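Local coordinates for glypican-1 (Homo sapiens, PDB 4YWT), which carries heparan sulfate chains at the cell surface, through which it binds alpha-4(V) collagen and takes part in Schwann cell myelination, at residues Ala87-Asp90 / Ser91-Leu95; Arg272-Leu275 / Lys276-Ala280; Asp390-Ile393 / Ser394-Gly397. The protein carries 3 engineered substitutions. All coordinates share one frame; numbering follows the deposited sequence.

Contact 1: Ala87-Asp90 / Ser91-Leu95; sequences ALRD and SSRVL
L88 and S92 sit one helical turn apart, and the N-H of S92 points almost straight at L88 O, 2.9 Å from N to O with an angle of 174° at the hydrogen. The preceding bond is just as regular: S91 N gives its hydrogen to A87 O at 3.0 Å. On this inner side the side chains are small or apolar. CB of S92 rests 3.5 Å from L88 O. Serine and alanine suit such places because they let a neighbouring helix come close to the backbone, while the branched leucines L88 and L95 reach out between the helices.

The outer side is looser. R93 N still bonds to R89 O at 2.9 Å, but its hydrogen is bent to 142° and the donor stands well above the carbonyl plane. The R93 side chain is extended from CG to NE, and R89 CD lies over the centre of one face of its guanidinium, 4.3 Å from CZ of R93. These are long, flexible chains whose charged ends suit solvent. The acid D90, three residues before R93, has OD1 4.4 Å from R93 NH1, too far for a salt bridge, though it may still temper the positive charge gathered by the two arginines. V94, also exposed, brings CG2 to 3.5 Å from D90 O, and its N-H bonds to that same carbonyl.

Within the long helix 70-129 the stretch is thus two-faced. A87 and L88 pack on helix 391-404 through L399, K403 and L395, L95 meets F391 of that helix, and S92 and L95 lie on V233 of helix 204-236.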
loop_
_atom_site.group_PDB
_atom_site.type_symbol
_atom_site.label_atom_id
_atom_site.label_comp_id
_atom_site.label_asym_id
_atom_site.label_seq_id
_atom_site.Cartn_x
_atom_site.Cartn_y
_atom_site.Cartn_z
ATOM N N ALA A 87 -7.469 7.237 17.972
ATOM C CA ALA A 87 -7.418 8.022 16.740
ATOM C C ALA A 87 -6.414 7.431 15.747
ATOM O O ALA A 87 -6.749 7.146 14.579
ATOM C CB ALA A 87 -7.067 9.467 17.051
ATOM N N LEU A 88 -5.190 7.234 16.232
ATOM C CA LEU A 88 -4.107 6.706 15.409
ATOM C C LEU A 88 -4.483 5.381 14.748
ATOM O O LEU A 88 -4.396 5.237 13.518
ATOM C CB LEU A 88 -2.840 6.530 16.251
ATOM C CG LEU A 88 -1.558 6.201 15.484
ATOM C CD1 LEU A 88 -1.083 7.404 14.682
ATOM C CD2 LEU A 88 -0.468 5.716 16.428
ATOM N N ARG A 89 -4.921 4.418 15.557
ATOM C CA ARG A 89 -5.227 3.096 15.021
ATOM C C ARG A 89 -6.471 3.119 14.135
ATOM O O ARG A 89 -6.641 2.252 13.278
ATOM C CB ARG A 89 -5.406 2.071 16.142
ATOM C CG ARG A 89 -5.127 0.644 15.682
ATOM C CD ARG A 89 -5.573 -0.395 16.694
ATOM N NE ARG A 89 -5.587 0.129 18.054
ATOM C CZ ARG A 89 -4.763 -0.271 19.018
ATOM N NH1 ARG A 89 -3.850 -1.201 18.771
ATOM N NH2 ARG A 89 -4.851 0.262 20.229
ATOM N N ASP A 90 -7.336 4.109 14.336
ATOM C CA ASP A 90 -8.477 4.294 13.440
ATOM C C ASP A 90 -8.008 4.716 12.050
ATOM O O ASP A 90 -8.384 4.101 11.038
ATOM C CB ASP A 90 -9.456 5.329 14.002
ATOM C CG ASP A 90 -10.464 4.720 14.959
ATOM O OD1 ASP A 90 -10.217 3.601 15.459
ATOM O OD2 ASP A 90 -11.510 5.356 15.205
ATOM N N SER A 91 -7.181 5.760 12.003
ATOM C CA SER A 91 -6.628 6.221 10.727
ATOM C C SER A 91 -5.883 5.084 10.012
ATOM O O SER A 91 -6.098 4.810 8.806
ATOM C CB SER A 91 -5.698 7.415 10.954
ATOM O OG SER A 91 -5.554 8.185 9.774
ATOM N N SER A 92 -5.023 4.411 10.776
ATOM C CA SER A 92 -4.299 3.250 10.277
ATOM C C SER A 92 -5.253 2.202 9.710
ATOM O O SER A 92 -4.990 1.622 8.659
ATOM C CB SER A 92 -3.446 2.629 11.383
ATOM O OG SER A 92 -2.825 1.438 10.928
ATOM N N ARG A 93 -6.362 1.973 10.404
ATOM C CA ARG A 93 -7.350 0.993 9.962
ATOM C C ARG A 93 -7.970 1.388 8.628
ATOM O O ARG A 93 -8.179 0.539 7.754
ATOM C CB ARG A 93 -8.440 0.817 11.019
ATOM C CG ARG A 93 -8.298 -0.459 11.828
ATOM C CD ARG A 93 -9.138 -0.425 13.093
ATOM N NE ARG A 93 -8.893 -1.600 13.925
ATOM C CZ ARG A 93 -9.377 -1.766 15.151
ATOM N NH1 ARG A 93 -10.134 -0.826 15.702
ATOM N NH2 ARG A 93 -9.100 -2.872 15.829
ATOM N N VAL A 94 -8.260 2.678 8.470
ATOM C CA VAL A 94 -8.748 3.179 7.187
ATOM C C VAL A 94 -7.748 2.877 6.064
ATOM O O VAL A 94 -8.101 2.247 5.041
ATOM C CB VAL A 94 -9.021 4.695 7.242
ATOM C CG1 VAL A 94 -9.272 5.247 5.846
ATOM C CG2 VAL A 94 -10.199 4.988 8.158
ATOM N N LEU A 95 -6.499 3.305 6.262
ATOM C CA LEU A 95 -5.474 3.087 5.233
ATOM C C LEU A 95 -5.324 1.602 4.870
ATOM O O LEU A 95 -5.293 1.224 3.687
ATOM C CB LEU A 95 -4.128 3.648 5.696
ATOM C CG LEU A 95 -2.954 3.461 4.732
ATOM C CD1 LEU A 95 -3.253 4.106 3.389
ATOM C CD2 LEU A 95 -1.681 4.036 5.326
#

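Contact 2: Arg272-Leu275 / Lys276-Ala280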
loop_
_atom_site.group_PDB
_atom_site.type_symbol
_atom_site.label_atom_id
_atom_site.label_comp_id
_atom_site.label_asym_id
_atom_site.label_seq_id
_atom_site.Cartn_x
_atom_site.Cartn_y
_atom_site.Cartn_z
ATOM N N ARG A 272 0.392 20.291 16.713
ATOM C CA ARG A 272 1.203 19.736 15.641
ATOM C C ARG A 272 2.632 19.454 16.085
ATOM O O ARG A 272 3.214 18.453 15.684
ATOM C CB ARG A 272 1.202 20.672 14.434
ATOM C CG ARG A 272 0.272 20.214 13.327
ATOM C CD ARG A 272 -0.216 21.377 12.490
ATOM N NE ARG A 272 -1.671 21.373 12.372
ATOM C CZ ARG A 272 -2.381 22.371 11.855
ATOM N NH1 ARG A 272 -3.702 22.280 11.787
ATOM N NH2 ARG A 272 -1.771 23.458 11.406
ATOM N N ASN A 273 3.197 20.328 16.911
ATOM C CA ASN A 273 4.525 20.067 17.454
ATOM C C ASN A 273 4.497 18.868 18.389
ATOM O O ASN A 273 5.400 18.022 18.360
ATOM C CB ASN A 273 5.073 21.295 18.176
ATOM C CG ASN A 273 5.935 22.157 17.278
ATOM O OD1 ASN A 273 6.038 21.906 16.078
ATOM N ND2 ASN A 273 6.566 23.172 17.853
ATOM N N VAL A 274 3.447 18.786 19.202
ATOM C CA VAL A 274 3.286 17.646 20.100
ATOM C C VAL A 274 3.221 16.331 19.325
ATOM O O VAL A 274 3.980 15.402 19.607
ATOM C CB VAL A 274 2.024 17.777 20.970
ATOM C CG1 VAL A 274 1.787 16.494 21.752
ATOM C CG2 VAL A 274 2.148 18.966 21.911
ATOM N N LEU A 275 2.330 16.257 18.342
ATOM C CA LEU A 275 2.158 15.017 17.588
ATOM C C LEU A 275 3.369 14.697 16.714
ATOM O O LEU A 275 3.696 13.529 16.512
ATOM C CB LEU A 275 0.891 15.074 16.733
ATOM C CG LEU A 275 -0.421 15.090 17.522
ATOM C CD1 LEU A 275 -1.608 14.830 16.609
ATOM C CD2 LEU A 275 -0.382 14.077 18.657
ATOM N N LYS A 276 4.036 15.728 16.200
ATOM C CA LYS A 276 5.278 15.524 15.459
ATOM C C LYS A 276 6.344 14.947 16.377
ATOM O O LYS A 276 7.188 14.164 15.944
ATOM C CB LYS A 276 5.775 16.827 14.830
ATOM C CG LYS A 276 5.153 17.134 13.477
ATOM C CD LYS A 276 5.710 18.419 12.889
ATOM C CE LYS A 276 5.098 18.709 11.529
ATOM N NZ LYS A 276 5.948 19.621 10.713
ATOM N N GLY A 277 6.301 15.339 17.647
ATOM C CA GLY A 277 7.181 14.752 18.640
ATOM C C GLY A 277 6.828 13.297 18.894
ATOM O O GLY A 277 7.705 12.434 18.950
ATOM N N CYS A 278 5.535 13.025 19.032
ATOM C CA CYS A 278 5.054 11.681 19.335
ATOM C C CYS A 278 5.212 10.714 18.165
ATOM O O CYS A 278 5.483 9.531 18.361
ATOM C CB CYS A 278 3.583 11.726 19.755
ATOM S SG CYS A 278 3.258 12.643 21.274
ATOM N N LEU A 279 5.040 11.222 16.949
ATOM C CA LEU A 279 4.978 10.361 15.774
ATOM C C LEU A 279 6.175 10.541 14.845
ATOM O O LEU A 279 6.045 10.446 13.626
ATOM C CB LEU A 279 3.680 10.623 15.009
ATOM C CG LEU A 279 2.402 10.584 15.849
ATOM C CD1 LEU A 279 1.181 10.855 14.982
ATOM C CD2 LEU A 279 2.269 9.252 16.574
ATOM N N ALA A 280 7.341 10.795 15.428
ATOM C CA ALA A 280 8.558 11.009 14.653
ATOM C C ALA A 280 9.026 9.725 13.968
ATOM O O ALA A 280 9.359 9.721 12.773
ATOM C CB ALA A 280 9.653 11.560 15.549
#
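The C-terminal turn of helix 268-278 is built here, and it carries one half of a disulfide: V274 and C278 are one turn apart on the helix, and C278 SG is bonded to C245. SG lies anti to its own carbonyl carbon (chi1 -64°), which brings it to 3.3 Å from V274 O, while V274 CG1 approaches it at 4.2 Å. C278 N bonds to V274 O at 2.9 Å. V274, branched at CB, packs on A248 and L252 of helix 243-253.

K276 lays CB and CG each 3.2 Å from R272 O, and its extended chain then carries NZ away to M428 O. The buried amide of N273 is satisfied by the same chain segment: OD1 takes the N-H of M428, and ND2 gives to E426 O. G277, lacking a side chain, adds no bulk to this buried turn. The last bond, L279 N to L275 O at 2.7 Å, is made by a residue that has already left helical backbone angles, and L279 CG presses on L275 O at 3.3 Å. L275 itself packs on P396, L399 and C400 of helix 391-404. Such an arrangement is a helix C-terminus joined to the neighbouring helix 243-253 by a disulfide, one of several cross-links in the cysteine-rich glypican core.

Contact 3: Asp390-Ile393 / Ser394-Gly397; sequences DFWI and SLPG. With CA (calcium ion), chain F.
D390, just before helix 391-404, meets S394 through its backbone: its carbonyl O takes the S394 N-H at 2.8 Å, in a bond bent to 132°, and also that of I393. Its carboxylate chelates a calcium ion, which both oxygens, OD1 and OD2, bind at 2.4 Å. The side chain is folded between its own N and carbonyl carbon (chi1 58°), which sets the carboxylate beside the first turn. Three waters and the carbonyl oxygen of D387 complete the site, and R290 of helix 286-299 packs against D390. The carboxylate only lies near S394 OG, with OD1 3.7 Å from it, and that hydroxyl meets a water.

F391 O takes a hydrogen from this same water, and L395 N and S394 N each make a weak bond to it as well. The phenyl ring, swung anti to its backbone N (chi1 -173°), offers a face to the branch tip of L395, whose CD2 sits over it in a CH-pi contact, 4.2 Å from the ring centroid. Leucine fits because its forked end lets one methyl lie on F391 while CD1 stands 4.4 Å from CE3 of W392.

W392 is the large buried residue of the first segment: one face of its indole carries CD2 of F391 over its centre, and W289 meets it edge-to-face, with V233 and V236 of helix 204-236 nearby. This first helical turn is bent further on by a proline. P396 has no N-H to offer W392 O, and the helix kinks where N of P396 and G397 find no bond in the turn before.

At I393 the proline ring comes close, its CD 3.2 Å from I393 O, a contact and not a bond. The I393 side chain packs on D286, R290 and D430.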
loop_
_atom_site.group_PDB
_atom_site.type_symbol
_atom_site.label_atom_id
_atom_site.label_comp_id
_atom_site.label_asym_id
_atom_site.label_seq_id
_atom_site.Cartn_x
_atom_site.Cartn_y
_atom_site.Cartn_z
ATOM N N ASP A 390 1.512 10.952 1.403
ATOM C CA ASP A 390 1.901 11.911 2.432
ATOM C C ASP A 390 1.536 11.441 3.834
ATOM O O ASP A 390 1.710 12.176 4.803
ATOM C CB ASP A 390 1.247 13.273 2.169
ATOM C CG ASP A 390 -0.282 13.200 2.115
ATOM O OD1 ASP A 390 -0.863 12.146 2.453
ATOM O OD2 ASP A 390 -0.909 14.214 1.741
ATOM N N PHE A 391 1.025 10.217 3.925
ATOM C CA PHE A 391 0.402 9.697 5.143
ATOM C C PHE A 391 1.216 9.925 6.420
ATOM O O PHE A 391 0.757 10.584 7.367
ATOM C CB PHE A 391 0.133 8.199 4.969
ATOM C CG PHE A 391 -0.647 7.588 6.095
ATOM C CD1 PHE A 391 -1.995 7.871 6.251
ATOM C CD2 PHE A 391 -0.039 6.727 6.994
ATOM C CE1 PHE A 391 -2.722 7.310 7.285
ATOM C CE2 PHE A 391 -0.760 6.163 8.030
ATOM C CZ PHE A 391 -2.104 6.455 8.175
ATOM N N TRP A 392 2.435 9.395 6.417
ATOM C CA TRP A 392 3.268 9.319 7.611
ATOM C C TRP A 392 3.677 10.679 8.168
ATOM O O TRP A 392 4.044 10.786 9.336
ATOM C CB TRP A 392 4.510 8.480 7.308
ATOM C CG TRP A 392 4.151 7.114 6.837
ATOM C CD1 TRP A 392 4.314 6.607 5.580
ATOM C CD2 TRP A 392 3.526 6.082 7.608
ATOM N NE1 TRP A 392 3.844 5.317 5.526
ATOM C CE2 TRP A 392 3.353 4.972 6.758
ATOM C CE3 TRP A 392 3.102 5.988 8.936
ATOM C CZ2 TRP A 392 2.777 3.782 7.193
ATOM C CZ3 TRP A 392 2.529 4.807 9.367
ATOM C CH2 TRP A 392 2.371 3.719 8.499
ATOM N N ILE A 393 3.612 11.715 7.340
ATOM C CA ILE A 393 3.908 13.061 7.811
ATOM C C ILE A 393 2.640 13.904 7.907
ATOM O O ILE A 393 2.640 14.967 8.524
ATOM C CB ILE A 393 4.913 13.780 6.900
ATOM C CG1 ILE A 393 4.277 14.089 5.547
ATOM C CG2 ILE A 393 6.179 12.949 6.740
ATOM C CD1 ILE A 393 5.044 15.099 4.751
ATOM N N SER A 394 1.561 13.429 7.294
ATOM C CA SER A 394 0.296 14.144 7.357
ATOM C C SER A 394 -0.476 13.743 8.606
ATOM O O SER A 394 -1.469 14.381 8.953
ATOM C CB SER A 394 -0.550 13.880 6.111
ATOM O OG SER A 394 -1.117 12.583 6.149
ATOM N N LEU A 395 -0.022 12.682 9.271
ATOM C CA LEU A 395 -0.654 12.230 10.517
ATOM C C LEU A 395 -0.920 13.344 11.552
ATOM O O LEU A 395 -2.055 13.480 12.017
ATOM C CB LEU A 395 0.186 11.124 11.168
ATOM C CG LEU A 395 -0.011 9.699 10.655
ATOM C CD1 LEU A 395 0.804 8.723 11.489
ATOM C CD2 LEU A 395 -1.483 9.329 10.676
ATOM N N PRO A 396 0.107 14.144 11.917
ATOM C CA PRO A 396 -0.167 15.149 12.953
ATOM C C PRO A 396 -1.182 16.198 12.510
ATOM O O PRO A 396 -2.069 16.557 13.283
ATOM C CB PRO A 396 1.204 15.798 13.192
ATOM C CG PRO A 396 2.197 14.836 12.632
ATOM C CD PRO A 396 1.509 14.209 11.469
ATOM N N GLY A 397 -1.047 16.673 11.276
ATOM C CA GLY A 397 -1.942 17.681 10.738
ATOM C C GLY A 397 -3.394 17.242 10.721
ATOM O O GLY A 397 -4.279 17.990 11.133
HETATM CA CA CA F . -2.880 12.930 1.508
HETATM O O HOH W 1 -2.112 10.897 7.777
HETATM O O HOH W 2 -3.549 13.477 3.738
HETATM O O HOH W 3 -3.229 11.431 3.338
HETATM O O HOH W 4 -1.764 13.199 -0.587
#

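In the fold
From the N terminus, contact 1 comes first, on the long helix 70-129; contact 2 follows at the end of helix 268-278, and contact 3 at the start of helix 391-404. Each is one continuous stretch, so none closes a loop of any length, and they neither nest nor cross but run in series. In space they gather into one cluster. Helix 391-404 lies between the others: its F391 and L395 pack on L95, S91 and L88 of contact 1, and its P396 packs on L275 and K276 of contact 2. L279 also touches L88, so the three tie distant chain parts into one core beside the calcium site.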